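Local coordinates for protein peptidase S15/CocE/NonD (Thaumarchaeota archaeon SCGC AB-539-E09, PDB 4PF1) that acts as an aminopeptidase, a serine peptidase of the alpha/beta hydrolase fold that probably cleaves residues from the amino ends of peptides, at residues 586-591 against 600-605; 428-433 against 576-581; 534-539 against 593-598; 494-499 against 545-550. All coordinates share one frame; numbering follows the deposited sequence.

Contact 1: 586-591 against 600-605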
loop_
_atom_site.group_PDB
_atom_site.type_symbol
_atom_site.label_atom_id
_atom_site.label_comp_id
_atom_site.label_asym_id
_atom_site.label_seq_id
_atom_site.Cartn_x
_atom_site.Cartn_y
_atom_site.Cartn_z
ATOM N N ARG A 586 15.018 -17.295 27.333
ATOM C CA ARG A 586 14.359 -18.532 27.758
ATOM C C ARG A 586 14.704 -18.904 29.173
ATOM O O ARG A 586 15.870 -18.811 29.578
ATOM C CB ARG A 586 14.753 -19.711 26.857
ATOM C CG ARG A 586 14.438 -19.537 25.389
ATOM C CD ARG A 586 15.176 -20.563 24.554
ATOM N NE ARG A 586 16.628 -20.517 24.757
ATOM C CZ ARG A 586 17.418 -21.587 24.739
ATOM N NH1 ARG A 586 16.910 -22.794 24.532
ATOM N NH2 ARG A 586 18.722 -21.457 24.933
ATOM N N ASN A 587 13.712 -19.405 29.908
ATOM C CA ASN A 587 13.964 -19.986 31.209
ATOM C C ASN A 587 14.492 -21.404 30.949
ATOM O O ASN A 587 13.887 -22.131 30.152
ATOM C CB ASN A 587 12.699 -19.997 32.072
ATOM C CG ASN A 587 12.968 -20.316 33.523
ATOM O OD1 ASN A 587 13.429 -21.408 33.874
ATOM N ND2 ASN A 587 12.683 -19.368 34.398
ATOM N N PRO A 588 15.648 -21.799 31.537
ATOM C CA PRO A 588 16.186 -23.150 31.263
ATOM C C PRO A 588 15.251 -24.277 31.708
ATOM O O PRO A 588 15.321 -25.380 31.166
ATOM C CB PRO A 588 17.503 -23.179 32.052
ATOM C CG PRO A 588 17.828 -21.743 32.325
ATOM C CD PRO A 588 16.517 -21.053 32.469
ATOM N N GLN A 589 14.359 -23.983 32.678
ATOM C CA GLN A 589 13.371 -24.897 33.271
ATOM C C GLN A 589 14.053 -25.902 34.236
ATOM O O GLN A 589 13.412 -26.812 34.758
ATOM C CB GLN A 589 12.461 -25.567 32.217
ATOM C CG GLN A 589 11.671 -24.511 31.431
ATOM C CD GLN A 589 10.627 -25.013 30.473
ATOM O OE1 GLN A 589 9.721 -24.270 30.098
ATOM N NE2 GLN A 589 10.763 -26.239 29.982
ATOM N N THR A 590 15.344 -25.659 34.517
ATOM C CA THR A 590 16.143 -26.283 35.573
ATOM C C THR A 590 16.792 -25.116 36.295
ATOM O O THR A 590 17.149 -24.134 35.635
ATOM C CB THR A 590 17.158 -27.337 35.059
ATOM O OG1 THR A 590 18.211 -26.705 34.336
ATOM C CG2 THR A 590 16.514 -28.450 34.241
ATOM N N PHE A 591 16.888 -25.165 37.632
ATOM C CA PHE A 591 17.446 -24.045 38.390
ATOM C C PHE A 591 18.958 -23.887 38.186
ATOM O O PHE A 591 19.723 -24.832 38.401
ATOM C CB PHE A 591 17.123 -24.156 39.890
ATOM C CG PHE A 591 17.536 -22.938 40.689
ATOM C CD1 PHE A 591 16.759 -21.785 40.684
ATOM C CD2 PHE A 591 18.716 -22.936 41.426
ATOM C CE1 PHE A 591 17.145 -20.657 41.414
ATOM C CE2 PHE A 591 19.106 -21.805 42.149
ATOM C CZ PHE A 591 18.318 -20.673 42.140
ATOM N N PRO A 600 24.163 -24.863 28.069
ATOM C CA PRO A 600 23.175 -25.522 27.188
ATOM C C PRO A 600 22.502 -26.766 27.794
ATOM O O PRO A 600 21.332 -27.013 27.500
ATOM C CB PRO A 600 23.991 -25.891 25.940
ATOM C CG PRO A 600 25.422 -25.815 26.364
ATOM C CD PRO A 600 25.475 -24.741 27.402
ATOM N N GLU A 601 23.218 -27.519 28.663
ATOM C CA GLU A 601 22.694 -28.744 29.303
ATOM C C GLU A 601 21.527 -28.449 30.265
ATOM O O GLU A 601 20.741 -29.352 30.562
ATOM C CB GLU A 601 23.801 -29.508 30.070
ATOM C CG GLU A 601 25.181 -29.466 29.435
ATOM C CD GLU A 601 26.058 -28.337 29.940
ATOM O OE1 GLU A 601 26.495 -28.396 31.113
ATOM O OE2 GLU A 601 26.314 -27.394 29.160
ATOM N N SER A 602 21.428 -27.198 30.761
ATOM C CA SER A 602 20.394 -26.787 31.710
ATOM C C SER A 602 19.009 -26.582 31.048
ATOM O O SER A 602 18.002 -26.562 31.754
ATOM C CB SER A 602 20.816 -25.510 32.435
ATOM O OG SER A 602 20.797 -24.378 31.581
ATOM N N TYR A 603 18.964 -26.427 29.707
ATOM C CA TYR A 603 17.720 -26.190 28.964
ATOM C C TYR A 603 17.014 -27.521 28.667
ATOM O O TYR A 603 17.394 -28.241 27.735
ATOM C CB TYR A 603 17.998 -25.385 27.672
ATOM C CG TYR A 603 18.507 -23.981 27.939
ATOM C CD1 TYR A 603 19.858 -23.740 28.179
ATOM C CD2 TYR A 603 17.638 -22.894 27.957
ATOM C CE1 TYR A 603 20.329 -22.457 28.455
ATOM C CE2 TYR A 603 18.096 -21.605 28.233
ATOM C CZ TYR A 603 19.445 -21.391 28.481
ATOM O OH TYR A 603 19.911 -20.123 28.739
ATOM N N ARG A 604 16.005 -27.867 29.494
ATOM C CA ARG A 604 15.285 -29.138 29.357
ATOM C C ARG A 604 13.773 -28.954 29.283
ATOM O O ARG A 604 13.227 -28.028 29.888
ATOM C CB ARG A 604 15.606 -30.086 30.529
ATOM C CG ARG A 604 17.093 -30.338 30.799
ATOM C CD ARG A 604 17.326 -31.564 31.681
ATOM N NE ARG A 604 16.454 -31.594 32.862
ATOM C CZ ARG A 604 15.480 -32.483 33.052
ATOM N NH1 ARG A 604 15.252 -33.432 32.151
ATOM N NH2 ARG A 604 14.728 -32.429 34.145
ATOM N N LYS A 605 13.091 -29.900 28.593
ATOM C CA LYS A 605 11.630 -29.951 28.473
ATOM C C LYS A 605 11.004 -30.141 29.841
ATOM O O LYS A 605 11.577 -30.827 30.692
ATOM C CB LYS A 605 11.196 -31.112 27.558
ATOM C CG LYS A 605 11.515 -30.925 26.088
ATOM C CD LYS A 605 10.995 -32.101 25.278
ATOM C CE LYS A 605 11.559 -32.126 23.882
ATOM N NZ LYS A 605 10.952 -33.206 23.066
HETATM O O HOH W 1 18.262 -18.102 28.376
HETATM O O HOH W 2 12.918 -29.240 33.231
#
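Tyr603 holds its ring between Arg586 and Pro588. The guanidinium of Arg586 lies flat on one face, with planes 2° apart and CZ 4.0 Å from the centroid of the Tyr603 ring. This cation-pi stack is off-centre, with NH2 offset toward the rim on the CD2-CE2 side. A bend at chi3 (-57°) swings Arg586 NE out of the line of the chain. The carbonyls of Gly239 and Pro432 accept from its terminal nitrogens. On the opposite face Pro588 CB sits over the ring centre in a CH-pi contact, 4.2 Å from the Tyr603 centroid. One water joins Tyr603 OH to Arg586 O.

Beyond the ring the contact is polar and close. Arg604 N donates to Pro588 O at 3.1 Å. Thr590 OG1 donates to a lone pair of Ser602 O at 2.6 Å. Gln589 NE2 donates to Arg604 O at 3.0 Å, also on a lone pair, while Gln589 OE1 has its partner in Ser430. Asn587 OD1 accepts from Gln589 N in an Asx turn.

The solvent side is looser. There the exposed Arg604 chain crosses Thr590 at about a right angle. Thr590 CG2 meets Arg604 NE at 3.4 Å, at the edge of the guanidinium. A second water links Gln589 O to Lys605 O, but the latter bond is long.

The arrangement folds one long connection back on itself between strands 571-577 and 606-625. This loop belongs to the C-terminal domain, which in the S15 family is a jelly-roll-like beta sandwich.

Contact 2: 428-433 against 576-581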
loop_
_atom_site.group_PDB
_atom_site.type_symbol
_atom_site.label_atom_id
_atom_site.label_comp_id
_atom_site.label_asym_id
_atom_site.label_seq_id
_atom_site.Cartn_x
_atom_site.Cartn_y
_atom_site.Cartn_z
ATOM N N TYR A 428 0.394 -29.281 29.517
ATOM C CA TYR A 428 1.152 -29.019 28.291
ATOM C C TYR A 428 2.645 -29.174 28.555
ATOM O O TYR A 428 3.086 -29.089 29.708
ATOM C CB TYR A 428 0.835 -27.633 27.690
ATOM C CG TYR A 428 1.419 -26.449 28.432
ATOM C CD1 TYR A 428 0.795 -25.933 29.563
ATOM C CD2 TYR A 428 2.547 -25.787 27.953
ATOM C CE1 TYR A 428 1.270 -24.785 30.194
ATOM C CE2 TYR A 428 3.057 -24.664 28.601
ATOM C CZ TYR A 428 2.415 -24.165 29.723
ATOM O OH TYR A 428 2.905 -23.055 30.367
ATOM N N VAL A 429 3.422 -29.413 27.490
ATOM C CA VAL A 429 4.867 -29.555 27.600
ATOM C C VAL A 429 5.532 -28.313 27.005
ATOM O O VAL A 429 5.275 -27.961 25.848
ATOM C CB VAL A 429 5.392 -30.867 26.950
ATOM C CG1 VAL A 429 6.915 -30.958 27.040
ATOM C CG2 VAL A 429 4.743 -32.096 27.588
ATOM N N SER A 430 6.371 -27.642 27.807
ATOM C CA SER A 430 7.120 -26.479 27.356
ATOM C C SER A 430 8.536 -26.905 26.984
ATOM O O SER A 430 9.273 -27.424 27.830
ATOM C CB SER A 430 7.138 -25.400 28.429
ATOM O OG SER A 430 8.065 -24.376 28.102
ATOM N N ASP A 431 8.902 -26.716 25.713
ATOM C CA ASP A 431 10.207 -27.114 25.203
ATOM C C ASP A 431 11.089 -25.878 24.946
ATOM O O ASP A 431 10.845 -25.134 23.990
ATOM C CB ASP A 431 10.042 -27.961 23.921
ATOM C CG ASP A 431 11.330 -28.521 23.334
ATOM O OD1 ASP A 431 12.377 -28.453 24.016
ATOM O OD2 ASP A 431 11.285 -29.045 22.205
ATOM N N PRO A 432 12.160 -25.677 25.758
ATOM C CA PRO A 432 13.042 -24.511 25.541
ATOM C C PRO A 432 13.783 -24.548 24.196
ATOM O O PRO A 432 14.240 -23.505 23.738
ATOM C CB PRO A 432 14.018 -24.580 26.723
ATOM C CG PRO A 432 13.332 -25.441 27.744
ATOM C CD PRO A 432 12.584 -26.451 26.940
ATOM N N ALA A 433 13.880 -25.734 23.547
ATOM C CA ALA A 433 14.504 -25.849 22.218
ATOM C C ALA A 433 13.567 -25.259 21.147
ATOM O O ALA A 433 14.026 -24.861 20.077
ATOM C CB ALA A 433 14.829 -27.307 21.904
ATOM N N VAL A 576 -2.180 -19.035 28.558
ATOM C CA VAL A 576 -1.027 -19.278 29.439
ATOM C C VAL A 576 0.058 -20.069 28.668
ATOM O O VAL A 576 -0.238 -21.084 28.036
ATOM C CB VAL A 576 -1.425 -19.963 30.782
ATOM C CG1 VAL A 576 -0.204 -20.539 31.510
ATOM C CG2 VAL A 576 -2.169 -18.988 31.690
ATOM N N GLN A 577 1.307 -19.575 28.717
ATOM C CA GLN A 577 2.459 -20.198 28.065
ATOM C C GLN A 577 3.713 -20.047 28.949
ATOM O O GLN A 577 3.642 -19.385 29.989
ATOM C CB GLN A 577 2.676 -19.623 26.652
ATOM C CG GLN A 577 2.802 -18.106 26.592
ATOM C CD GLN A 577 2.761 -17.599 25.176
ATOM O OE1 GLN A 577 1.780 -17.784 24.456
ATOM N NE2 GLN A 577 3.819 -16.924 24.751
ATOM N N SER A 578 4.842 -20.684 28.561
ATOM C CA SER A 578 6.058 -20.683 29.383
ATOM C C SER A 578 7.282 -20.006 28.721
ATOM O O SER A 578 8.395 -20.092 29.254
ATOM C CB SER A 578 6.415 -22.106 29.794
ATOM O OG SER A 578 5.535 -22.587 30.794
ATOM N N SER A 579 7.069 -19.312 27.592
ATOM C CA SER A 579 8.114 -18.573 26.879
ATOM C C SER A 579 7.497 -17.453 26.040
ATOM O O SER A 579 6.335 -17.545 25.642
ATOM C CB SER A 579 8.956 -19.504 26.008
ATOM O OG SER A 579 8.168 -20.295 25.138
ATOM N N TRP A 580 8.271 -16.379 25.821
ATOM C CA TRP A 580 7.896 -15.163 25.086
ATOM C C TRP A 580 9.171 -14.648 24.414
ATOM O O TRP A 580 9.755 -13.653 24.840
ATOM C CB TRP A 580 7.328 -14.135 26.090
ATOM C CG TRP A 580 5.970 -13.577 25.781
ATOM C CD1 TRP A 580 5.180 -13.856 24.702
ATOM C CD2 TRP A 580 5.259 -12.607 26.561
ATOM N NE1 TRP A 580 4.013 -13.126 24.768
ATOM C CE2 TRP A 580 4.040 -12.344 25.895
ATOM C CE3 TRP A 580 5.530 -11.938 27.768
ATOM C CZ2 TRP A 580 3.092 -11.446 26.400
ATOM C CZ3 TRP A 580 4.591 -11.045 28.265
ATOM C CH2 TRP A 580 3.393 -10.801 27.581
ATOM N N PHE A 581 9.623 -15.378 23.388
ATOM C CA PHE A 581 10.926 -15.251 22.736
ATOM C C PHE A 581 10.876 -14.530 21.359
ATOM O O PHE A 581 9.888 -14.679 20.646
ATOM C CB PHE A 581 11.482 -16.680 22.562
ATOM C CG PHE A 581 12.966 -16.797 22.362
ATOM C CD1 PHE A 581 13.840 -16.672 23.435
ATOM C CD2 PHE A 581 13.496 -17.035 21.100
ATOM C CE1 PHE A 581 15.222 -16.758 23.247
ATOM C CE2 PHE A 581 14.878 -17.125 20.912
ATOM C CZ PHE A 581 15.731 -16.992 21.990
HETATM O O HOH W 3 7.576 -22.837 25.971
#
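Ser430 and Ser578 mark the closest approach of the backbones, with CA of Ser430 6.2 Å from CA of Ser578, where strands 425-430 and 571-577 of two different sheets come to their ends. Side chains therefore make the contact.

Tyr428 reaches across with its hydroxyl. Tyr428 OH lies 2.7 Å from Ser578 OG in a hydrogen bond that either group could donate. Tyr428 OH also rests 3.4 Å from Gln577 C. The Val576 methyl CG1 approaches the same Tyr428 hydroxyl at 4.2 Å.

Ser430 OG lies 3.3 Å from Ser578 CB. It is anti to its own backbone N (chi1 169°), which sets it against that carbon. Ser430 OG bonds to Gln589 OE1 and also accepts from a water at 2.7 Å, and that water bonds to Ser579 OG in turn. Ser578 OG has a second partner in Gln608 NE2, from strand 606-625. On the other segment Gln577 NE2 donates to Ser579 O, two residues on.

All the touching residues are buried. The hydroxyls thus pair with one another, with amides and with a water, which implies a polar seam between the two sheets in place of a purely apolar one.

Contact 3: 534-539 against 593-598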
loop_
_atom_site.group_PDB
_atom_site.type_symbol
_atom_site.label_atom_id
_atom_site.label_comp_id
_atom_site.label_asym_id
_atom_site.label_seq_id
_atom_site.Cartn_x
_atom_site.Cartn_y
_atom_site.Cartn_z
ATOM N N ARG A 534 8.947 -14.593 36.263
ATOM C CA ARG A 534 10.053 -15.550 36.347
ATOM C C ARG A 534 9.931 -16.298 37.675
ATOM O O ARG A 534 10.119 -15.708 38.743
ATOM C CB ARG A 534 11.417 -14.857 36.186
ATOM C CG ARG A 534 12.575 -15.841 36.016
ATOM C CD ARG A 534 13.590 -15.351 35.010
ATOM N NE ARG A 534 13.201 -15.668 33.634
ATOM C CZ ARG A 534 13.901 -15.312 32.562
ATOM N NH1 ARG A 534 15.021 -14.610 32.693
ATOM N NH2 ARG A 534 13.482 -15.643 31.348
ATOM N N GLY A 535 9.539 -17.573 37.576
ATOM C CA GLY A 535 9.229 -18.470 38.689
ATOM C C GLY A 535 10.220 -18.577 39.828
ATOM O O GLY A 535 9.817 -18.866 40.958
ATOM N N ARG A 536 11.520 -18.356 39.553
ATOM C CA ARG A 536 12.570 -18.416 40.581
ATOM C C ARG A 536 12.376 -17.314 41.667
ATOM O O ARG A 536 12.945 -17.427 42.754
ATOM C CB ARG A 536 13.972 -18.316 39.942
ATOM C CG ARG A 536 14.278 -16.944 39.337
ATOM C CD ARG A 536 15.345 -16.981 38.262
ATOM N NE ARG A 536 16.700 -16.963 38.814
ATOM C CZ ARG A 536 17.511 -18.018 38.833
ATOM N NH1 ARG A 536 18.728 -17.914 39.345
ATOM N NH2 ARG A 536 17.110 -19.181 38.336
ATOM N N TYR A 537 11.553 -16.273 41.372
ATOM C CA TYR A 537 11.282 -15.168 42.302
ATOM C C TYR A 537 9.857 -15.264 42.907
ATOM O O TYR A 537 9.302 -14.249 43.336
ATOM C CB TYR A 537 11.487 -13.803 41.599
ATOM C CG TYR A 537 12.808 -13.687 40.869
ATOM C CD1 TYR A 537 14.015 -13.666 41.567
ATOM C CD2 TYR A 537 12.855 -13.608 39.482
ATOM C CE1 TYR A 537 15.235 -13.594 40.898
ATOM C CE2 TYR A 537 14.069 -13.521 38.802
ATOM C CZ TYR A 537 15.258 -13.513 39.515
ATOM O OH TYR A 537 16.455 -13.447 38.845
ATOM N N ARG A 538 9.301 -16.495 42.991
ATOM C CA ARG A 538 7.953 -16.764 43.514
ATOM C C ARG A 538 7.772 -16.347 44.987
ATOM O O ARG A 538 6.694 -15.881 45.357
ATOM C CB ARG A 538 7.612 -18.260 43.369
ATOM C CG ARG A 538 6.141 -18.587 43.616
ATOM C CD ARG A 538 5.887 -20.084 43.693
ATOM N NE ARG A 538 6.282 -20.656 44.984
ATOM C CZ ARG A 538 5.515 -20.656 46.070
ATOM N NH1 ARG A 538 4.311 -20.097 46.042
ATOM N NH2 ARG A 538 5.950 -21.203 47.195
ATOM N N GLU A 539 8.790 -16.558 45.824
ATOM C CA GLU A 539 8.676 -16.279 47.255
ATOM C C GLU A 539 9.446 -15.033 47.671
ATOM O O GLU A 539 9.148 -14.454 48.715
ATOM C CB GLU A 539 9.130 -17.493 48.069
ATOM C CG GLU A 539 8.199 -18.679 47.906
ATOM C CD GLU A 539 8.617 -19.917 48.668
ATOM O OE1 GLU A 539 8.334 -19.991 49.885
ATOM O OE2 GLU A 539 9.201 -20.829 48.040
ATOM N N PRO A 593 22.253 -20.692 38.932
ATOM C CA PRO A 593 22.456 -19.477 39.748
ATOM C C PRO A 593 22.135 -18.184 38.983
ATOM O O PRO A 593 21.555 -17.259 39.560
ATOM C CB PRO A 593 23.941 -19.549 40.132
ATOM C CG PRO A 593 24.320 -20.979 39.951
ATOM C CD PRO A 593 23.512 -21.452 38.789
ATOM N N ASN A 594 22.475 -18.137 37.679
ATOM C CA ASN A 594 22.243 -16.971 36.831
ATOM C C ASN A 594 21.822 -17.412 35.420
ATOM O O ASN A 594 22.600 -18.061 34.720
ATOM C CB ASN A 594 23.513 -16.095 36.781
ATOM C CG ASN A 594 23.274 -14.656 36.386
ATOM O OD1 ASN A 594 22.255 -14.300 35.790
ATOM N ND2 ASN A 594 24.220 -13.792 36.710
ATOM N N ILE A 595 20.591 -17.046 35.002
ATOM C CA ILE A 595 20.049 -17.427 33.688
ATOM C C ILE A 595 20.808 -16.698 32.546
ATOM O O ILE A 595 20.856 -17.220 31.424
ATOM C CB ILE A 595 18.501 -17.231 33.634
ATOM C CG1 ILE A 595 17.807 -18.202 34.630
ATOM C CG2 ILE A 595 17.936 -17.411 32.203
ATOM C CD1 ILE A 595 16.335 -17.932 34.903
ATOM N N MET A 596 21.488 -15.564 32.857
ATOM C CA MET A 596 22.314 -14.823 31.883
ATOM C C MET A 596 23.384 -15.724 31.249
ATOM O O MET A 596 23.671 -15.591 30.060
ATOM C CB MET A 596 23.012 -13.608 32.541
ATOM C CG MET A 596 22.063 -12.545 33.068
ATOM S SD MET A 596 21.096 -11.698 31.796
ATOM C CE MET A 596 20.485 -10.319 32.753
ATOM N N PHE A 597 23.969 -16.638 32.055
ATOM C CA PHE A 597 25.051 -17.528 31.638
ATOM C C PHE A 597 24.674 -19.018 31.808
ATOM O O PHE A 597 25.561 -19.858 31.997
ATOM C CB PHE A 597 26.335 -17.206 32.441
ATOM C CG PHE A 597 26.644 -15.728 32.562
ATOM C CD1 PHE A 597 27.199 -15.027 31.497
ATOM C CD2 PHE A 597 26.378 -15.041 33.741
ATOM C CE1 PHE A 597 27.474 -13.661 31.608
ATOM C CE2 PHE A 597 26.657 -13.676 33.851
ATOM C CZ PHE A 597 27.203 -12.995 32.784
ATOM N N ALA A 598 23.364 -19.348 31.696
ATOM C CA ALA A 598 22.882 -20.729 31.831
ATOM C C ALA A 598 23.524 -21.653 30.765
ATOM O O ALA A 598 23.516 -21.314 29.578
ATOM C CB ALA A 598 21.368 -20.768 31.722
#
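Ile595 sets its CD1 methyl against two arginines. Ile595 CD1 is 3.8 Å from Arg534 CD, and these two side chains meet tip to tip. The same Ile595 methyl is 3.6 Å from Arg536 CD, but here the chains slide past each other in opposite directions. Ile595 CG1 then covers one face of the Arg536 guanidinium, 3.9 Å from Arg536 NH2 and offset toward the rim. CD1 lies over a face of the Arg534 guanidinium. Pro593 O comes 2.9 Å from Arg536 NH1, at an angle too poor for a hydrogen bond.

The next shell fixes these groups. Arg534 forms salt bridges with Asp502 and Asp585, and Arg536 forms one with Asp500 and donates to Val592 O, so the acids probably offset the positive charge gathered round the isoleucine. Arg536 CG stands over the centre of the Tyr537 ring, 3.4 Å above its plane. On the other segment Asn594 OD1 accepts from Met596 N in an Asx turn.

Further out, Tyr537 meets Trp191 edge-to-face, Asn594 ND2 binds Ala260 O, and Met596 packs on Trp256. The contact thus joins two loops of the C-terminal beta domain where they meet Trp191 and helix 254-261 of the catalytic part, at the junction of the two domains.

Contact 4: 494-499 against 545-550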
loop_
_atom_site.group_PDB
_atom_site.type_symbol
_atom_site.label_atom_id
_atom_site.label_comp_id
_atom_site.label_asym_id
_atom_site.label_seq_id
_atom_site.Cartn_x
_atom_site.Cartn_y
_atom_site.Cartn_z
ATOM N N ALA A 494 0.104 -23.457 39.712
ATOM C CA ALA A 494 0.739 -24.255 38.676
ATOM C C ALA A 494 1.871 -25.137 39.198
ATOM O O ALA A 494 2.557 -24.782 40.159
ATOM C CB ALA A 494 1.263 -23.347 37.575
ATOM N N SER A 495 2.074 -26.281 38.532
ATOM C CA SER A 495 3.157 -27.208 38.832
ATOM C C SER A 495 4.007 -27.434 37.587
ATOM O O SER A 495 3.491 -27.388 36.470
ATOM C CB SER A 495 2.610 -28.535 39.356
ATOM O OG SER A 495 1.951 -29.277 38.342
ATOM N N THR A 496 5.304 -27.662 37.782
ATOM C CA THR A 496 6.240 -27.961 36.698
ATOM C C THR A 496 7.074 -29.175 37.075
ATOM O O THR A 496 7.381 -29.363 38.254
ATOM C CB THR A 496 7.131 -26.736 36.355
ATOM O OG1 THR A 496 8.089 -27.123 35.360
ATOM C CG2 THR A 496 7.865 -26.163 37.573
ATOM N N SER A 497 7.466 -29.986 36.079
ATOM C CA SER A 497 8.336 -31.135 36.331
ATOM C C SER A 497 9.809 -30.678 36.480
ATOM O O SER A 497 10.664 -31.476 36.861
ATOM C CB SER A 497 8.193 -32.181 35.228
ATOM O OG SER A 497 8.501 -31.652 33.949
ATOM N N GLY A 498 10.070 -29.394 36.210
ATOM C CA GLY A 498 11.393 -28.787 36.335
ATOM C C GLY A 498 11.613 -28.059 37.652
ATOM O O GLY A 498 10.758 -28.112 38.541
ATOM N N SER A 499 12.773 -27.376 37.793
ATOM C CA SER A 499 13.129 -26.645 39.022
ATOM C C SER A 499 13.081 -25.116 38.834
ATOM O O SER A 499 13.371 -24.367 39.771
ATOM C CB SER A 499 14.495 -27.080 39.550
ATOM O OG SER A 499 15.419 -27.367 38.516
ATOM N N LYS A 545 15.056 -18.621 44.147
ATOM C CA LYS A 545 14.845 -19.913 44.810
ATOM C C LYS A 545 14.319 -20.957 43.814
ATOM O O LYS A 545 13.464 -20.630 42.990
ATOM C CB LYS A 545 13.874 -19.765 45.993
ATOM C CG LYS A 545 14.528 -19.219 47.257
ATOM C CD LYS A 545 13.490 -18.809 48.291
ATOM C CE LYS A 545 14.117 -18.411 49.606
ATOM N NZ LYS A 545 14.065 -19.515 50.600
ATOM N N PRO A 546 14.801 -22.222 43.876
ATOM C CA PRO A 546 14.304 -23.235 42.929
ATOM C C PRO A 546 12.866 -23.668 43.219
ATOM O O PRO A 546 12.420 -23.611 44.367
ATOM C CB PRO A 546 15.275 -24.403 43.121
ATOM C CG PRO A 546 15.782 -24.256 44.499
ATOM C CD PRO A 546 15.827 -22.782 44.781
ATOM N N LEU A 547 12.144 -24.100 42.175
ATOM C CA LEU A 547 10.788 -24.625 42.322
ATOM C C LEU A 547 10.860 -26.104 42.666
ATOM O O LEU A 547 11.702 -26.821 42.116
ATOM C CB LEU A 547 9.955 -24.421 41.034
ATOM C CG LEU A 547 9.816 -22.984 40.500
ATOM C CD1 LEU A 547 9.144 -22.976 39.146
ATOM C CD2 LEU A 547 9.054 -22.094 41.476
ATOM N N VAL A 548 10.000 -26.565 43.588
ATOM C CA VAL A 548 9.943 -27.984 43.948
ATOM C C VAL A 548 9.295 -28.729 42.769
ATOM O O VAL A 548 8.186 -28.365 42.364
ATOM C CB VAL A 548 9.196 -28.234 45.292
ATOM C CG1 VAL A 548 9.051 -29.728 45.578
ATOM C CG2 VAL A 548 9.898 -27.530 46.452
ATOM N N PRO A 549 10.000 -29.708 42.145
ATOM C CA PRO A 549 9.417 -30.397 40.980
ATOM C C PRO A 549 8.106 -31.106 41.308
ATOM O O PRO A 549 7.968 -31.688 42.384
ATOM C CB PRO A 549 10.508 -31.395 40.570
ATOM C CG PRO A 549 11.765 -30.864 41.173
ATOM C CD PRO A 549 11.344 -30.233 42.458
ATOM N N ASP A 550 7.119 -30.983 40.389
ATOM C CA ASP A 550 5.782 -31.602 40.429
ATOM C C ASP A 550 4.859 -31.057 41.554
ATOM O O ASP A 550 3.736 -31.543 41.692
ATOM C CB ASP A 550 5.885 -33.142 40.518
ATOM C CG ASP A 550 6.802 -33.759 39.475
ATOM O OD1 ASP A 550 6.699 -33.374 38.287
ATOM O OD2 ASP A 550 7.624 -34.621 39.845
HETATM O O HOH W 4 6.239 -26.834 40.624
#
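An ST turn ends strand 489-496, and Thr496 at its head takes a bond from Asp550 in the facing loop. Asp550 N donates to Thr496 O at 2.7 Å, with an N-H...O angle of 170°. Three residues further along, Leu547 N donates to Ser499 O, also at 2.7 Å and almost as straight. The two segments run antiparallel between these bonds. Weaker CA-H...O contacts fill in: Ser499 CA lies 3.4 Å from Leu547 O, and Pro549 CA lies 3.6 Å from Thr496 O.

Inside the turn Thr496 OG1 accepts from Gly498 N at 3.1 Å. OG1 is anti to its backbone N (chi1 176°), and it also bonds to Gln608 OE1. The Thr496 methyl CG2 is left to meet Leu547 CD1 at 3.8 Å, the two side chains crossing at about a right angle. A water bridges Thr496 N and Val548 O.

The outer side is exposed. There Pro549 CB rests on Ser497 O, and the Asp550 carboxylate turns back so that its OD1 lies 3.4 Å from Ser497 CA.

Around the contact, strand 606-625 flanks the turn: Ser497 pairs with Thr607 through its backbone, and its OG binds Thr607 N. Ser499 OG holds Phe591 N. Leu547 packs inward on Leu553 and Tyr555 of strand 553-558, the antiparallel neighbour of strand 489-496.

Overall arrangement
All four contacts lie in the C-terminal beta domain, on the same side of the chain's centre. Contacts 2 and 3 are buried; contacts 1 and 4 are partly exposed. Contact 1 touches each of the others, and its centre is about 11 or 12 Å from theirs. The 576-605 region supplies both segments of contact 1 and one each of contacts 2 and 3, while contact 4 ties the end of strand 489-496 to a loop. Contact 3 meets contact 4 through a backbone bond between Arg536 and Lys545. Their chemistry differs: stacking and mixed bonds in contact 1, hydroxyls in contact 2, arginines round an isoleucine in contact 3, backbone pairing in contact 4.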